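Local coordinates for protein ebony (Drosophila melanogaster, PDB 6DYN) that probably joins beta-alanine to histamine and other biogenic amines, through a C-terminal amine-selecting domain that binds histamine, at residues 102-107 against 158-163. Residues are numbered along the deposited sequence; the frame is centred on the assembly and turned at random.
With CA (calcium ion), chain C; HSM (histamine), chain B.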
ATOM      1  N   PHE A 102     -12.749   7.120  -1.459  1.00 21.28           N
ATOM      2  CA  PHE A 102     -14.160   6.756  -1.456  1.00 18.10           C
ATOM      3  C   PHE A 102     -14.391   5.520  -0.589  1.00 23.90           C
ATOM      4  O   PHE A 102     -15.343   5.480   0.206  1.00 16.20           O
ATOM      5  CB  PHE A 102     -14.626   6.568  -2.908  1.00 20.02           C
ATOM      6  CG  PHE A 102     -15.902   5.775  -3.072  1.00 23.16           C
ATOM      7  CD1 PHE A 102     -15.872   4.380  -3.134  1.00 23.24           C
ATOM      8  CD2 PHE A 102     -17.123   6.425  -3.232  1.00 19.12           C
ATOM      9  CE1 PHE A 102     -17.044   3.645  -3.304  1.00 22.48           C
ATOM     10  CE2 PHE A 102     -18.284   5.702  -3.402  1.00 20.39           C
ATOM     11  CZ  PHE A 102     -18.251   4.316  -3.444  1.00 25.41           C
ATOM     12  N   CYS A 103     -13.482   4.534  -0.668  1.00 16.60           N
ATOM     13  CA  CYS A 103     -13.598   3.347   0.176  1.00 16.51           C
ATOM     14  C   CYS A 103     -13.237   3.643   1.621  1.00 18.32           C
ATOM     15  O   CYS A 103     -13.902   3.156   2.544  1.00 20.10           O
ATOM     16  CB  CYS A 103     -12.688   2.225  -0.338  1.00 14.43           C
ATOM     17  SG  CYS A 103     -13.112   1.653  -1.976  1.00 21.60           S
ATOM     18  N   GLU A 104     -12.135   4.344   1.825  1.00 16.67           N
ATOM     19  CA  GLU A 104     -11.619   4.574   3.166  1.00 19.61           C
ATOM     20  C   GLU A 104     -12.197   5.709   4.001  1.00 20.24           C
ATOM     21  O   GLU A 104     -12.461   5.537   5.180  1.00 21.59           O
ATOM     22  CB  GLU A 104     -10.090   4.739   3.106  1.00 20.75           C
ATOM     23  CG  GLU A 104      -9.341   3.554   2.515  1.00 20.02           C
ATOM     24  CD  GLU A 104      -7.866   3.830   2.279  1.00 22.50           C
ATOM     25  OE1 GLU A 104      -7.463   5.003   2.281  1.00 27.70           O
ATOM     26  OE2 GLU A 104      -7.102   2.868   2.087  1.00 26.76           O
ATOM     27  N   GLY A 105     -12.417   6.848   3.374  1.00 17.52           N
ATOM     28  CA  GLY A 105     -12.824   8.045   4.086  1.00 19.47           C
ATOM     29  C   GLY A 105     -14.022   7.886   5.006  1.00 20.59           C
ATOM     30  O   GLY A 105     -13.952   8.211   6.198  1.00 22.69           O
ATOM     31  N   PRO A 106     -15.160   7.413   4.474  1.00 20.50           N
ATOM     32  CA  PRO A 106     -16.339   7.225   5.341  1.00 23.92           C
ATOM     33  C   PRO A 106     -16.095   6.306   6.530  1.00 24.84           C
ATOM     34  O   PRO A 106     -16.593   6.573   7.630  1.00 23.25           O
ATOM     35  CB  PRO A 106     -17.386   6.652   4.371  1.00 24.59           C
ATOM     36  CG  PRO A 106     -17.021   7.332   3.048  1.00 21.58           C
ATOM     37  CD  PRO A 106     -15.518   7.354   3.041  1.00 21.38           C
ATOM     38  N   ILE A 107     -15.327   5.232   6.337  1.00 24.21           N
ATOM     39  CA  ILE A 107     -15.043   4.295   7.417  1.00 22.37           C
ATOM     40  C   ILE A 107     -14.062   4.906   8.415  1.00 22.05           C
ATOM     41  O   ILE A 107     -14.286   4.872   9.632  1.00 20.03           O
ATOM     42  CB  ILE A 107     -14.500   2.980   6.827  1.00 25.80           C
ATOM     43  CG1 ILE A 107     -15.553   2.332   5.920  1.00 27.91           C
ATOM     44  CG2 ILE A 107     -14.016   2.073   7.923  1.00 22.52           C
ATOM     45  CD1 ILE A 107     -15.106   1.012   5.284  1.00 25.93           C
ATOM     46  N   GLY A 158      -4.225   0.480  15.505  1.00 23.21           N
ATOM     47  CA  GLY A 158      -4.411  -0.612  14.569  1.00 24.24           C
ATOM     48  C   GLY A 158      -3.886  -0.234  13.207  1.00 19.86           C
ATOM     49  O   GLY A 158      -3.387   0.871  12.994  1.00 21.44           O
ATOM     50  N   ILE A 159      -4.012  -1.178  12.282  1.00 19.58           N
ATOM     51  CA  ILE A 159      -3.458  -1.054  10.943  1.00 21.43           C
ATOM     52  C   ILE A 159      -4.621  -1.049   9.965  1.00 22.49           C
ATOM     53  O   ILE A 159      -5.530  -1.875  10.068  1.00 19.54           O
ATOM     54  CB  ILE A 159      -2.459  -2.188  10.629  1.00 20.18           C
ATOM     55  CG1 ILE A 159      -1.354  -2.211  11.686  1.00 21.64           C
ATOM     56  CG2 ILE A 159      -1.838  -1.987   9.248  1.00 20.23           C
ATOM     57  CD1 ILE A 159      -0.703  -3.560  11.852  1.00 25.88           C
ATOM     58  N   PHE A 160      -4.587  -0.106   9.029  1.00 22.77           N
ATOM     59  CA  PHE A 160      -5.696   0.221   8.142  1.00 18.40           C
ATOM     60  C   PHE A 160      -5.147   0.164   6.726  1.00 18.31           C
ATOM     61  O   PHE A 160      -4.158   0.838   6.427  1.00 19.96           O
ATOM     62  CB  PHE A 160      -6.214   1.625   8.480  1.00 17.99           C
ATOM     63  CG  PHE A 160      -7.429   2.072   7.720  1.00 17.12           C
ATOM     64  CD1 PHE A 160      -8.599   1.341   7.755  1.00 18.62           C
ATOM     65  CD2 PHE A 160      -7.426   3.298   7.054  1.00 22.15           C
ATOM     66  CE1 PHE A 160      -9.749   1.794   7.101  1.00 17.74           C
ATOM     67  CE2 PHE A 160      -8.565   3.750   6.400  1.00 23.19           C
ATOM     68  CZ  PHE A 160      -9.731   2.976   6.422  1.00 21.51           C
ATOM     69  N   THR A 161      -5.764  -0.638   5.863  1.00 19.56           N
ATOM     70  CA  THR A 161      -5.289  -0.739   4.489  1.00 21.40           C
ATOM     71  C   THR A 161      -6.444  -1.152   3.591  1.00 22.16           C
ATOM     72  O   THR A 161      -7.389  -1.813   4.037  1.00 25.03           O
ATOM     73  CB  THR A 161      -4.116  -1.742   4.358  1.00 25.64           C
ATOM     74  OG1 THR A 161      -3.571  -1.683   3.034  1.00 26.60           O
ATOM     75  CG2 THR A 161      -4.574  -3.163   4.623  1.00 23.15           C
ATOM     76  N   THR A 162      -6.375  -0.730   2.327  1.00 19.01           N
ATOM     77  CA  THR A 162      -7.283  -1.224   1.300  1.00 21.33           C
ATOM     78  C   THR A 162      -6.511  -2.199   0.422  1.00 22.41           C
ATOM     79  O   THR A 162      -5.543  -1.813  -0.232  1.00 22.50           O
ATOM     80  CB  THR A 162      -7.876  -0.083   0.470  1.00 18.57           C
ATOM     81  OG1 THR A 162      -8.534   0.817   1.353  1.00 14.93           O
ATOM     82  CG2 THR A 162      -8.940  -0.601  -0.479  1.00 16.26           C
ATOM     83  N   ASN A 163      -6.932  -3.454   0.415  1.00 20.86           N
ATOM     84  CA  ASN A 163      -6.246  -4.498  -0.328  1.00 20.11           C
ATOM     85  C   ASN A 163      -6.974  -4.732  -1.644  1.00 19.70           C
ATOM     86  O   ASN A 163      -8.181  -4.996  -1.651  1.00 16.33           O
ATOM     87  CB  ASN A 163      -6.150  -5.765   0.513  1.00 17.16           C
ATOM     88  CG  ASN A 163      -5.047  -5.651   1.557  1.00 21.46           C
ATOM     89  OD1 ASN A 163      -3.933  -5.281   1.230  1.00 24.51           O
ATOM     90  ND2 ASN A 163      -5.374  -5.889   2.814  1.00 19.14           N
TER
HETATM   91 CA    CA C 902      -1.933  -4.272   2.154  1.00 56.58          CA
HETATM   92  N   HSM B 901      -3.121  -0.002  -0.919  1.00 40.15           N
HETATM   93  CA  HSM B 901      -4.053   0.382  -1.969  1.00 33.60           C
HETATM   94  CB  HSM B 901      -3.828  -0.498  -3.209  1.00 42.38           C
HETATM   95  CG  HSM B 901      -3.306   0.353  -4.376  1.00 54.59           C
HETATM   96  ND1 HSM B 901      -2.509   1.400  -4.276  1.00 53.62           N
HETATM   97  CD2 HSM B 901      -3.571   0.158  -5.708  1.00 53.30           C
HETATM   98  CE1 HSM B 901      -2.275   1.869  -5.517  1.00 53.06           C
HETATM   99  NE2 HSM B 901      -2.936   1.088  -6.393  1.00 54.19           N
HETATM  100  O   HOH W   1      -2.439  -2.815  -0.164  1.00 39.06           O
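Glu-104 of helix 93-111 and Thr-162 of strand 158-163 supply the polar part of this buried contact, an example of a buried carboxylate bridging a helix and a sheet. Thr-162 OG1 gives its hydrogen to Glu-104 OE2 at 2.6 Å, reaching the anti side of the carboxylate and 19° out of its plane. The same OE2 is hydrogen-bonded to His-121, on the adjoining strand 119-127, so a single oxygen links the helix to two strands. With CG anti to the carbonyl carbon (chi1 -59°) and the chain extended beyond it, Glu-104 carries its carboxylate across to the threonine. With an alanine here, Thr-162 OG1 and His-121 NE2 would probably lose their shared partner.

The helix packs on a mixed sheet as in the GNAT acetyltransferase fold, which the order of strands and helices resembles, and its short segment runs roughly antiparallel to the strand (150°), their axes 9.4 Å apart.

Apolar packing falls to Phe-160, two residues before Thr-162 on the same side of the strand. Glu-104 CB lies 3.8 Å from Phe-160 CE2, and Ile-107 CG2 comes obliquely to Phe-160 CE1 at 4.4 Å. Val-208 and Trp-210 of strand 205-212 also touch this ring.

Ligand contacts gather at the end of the strand. The histamine amine N makes a weak hydrogen bond of 3.1 Å to Thr-162 O, with Glu-32 as another partner, while Asn-163 OD1 binds the calcium ion at 2.4 Å.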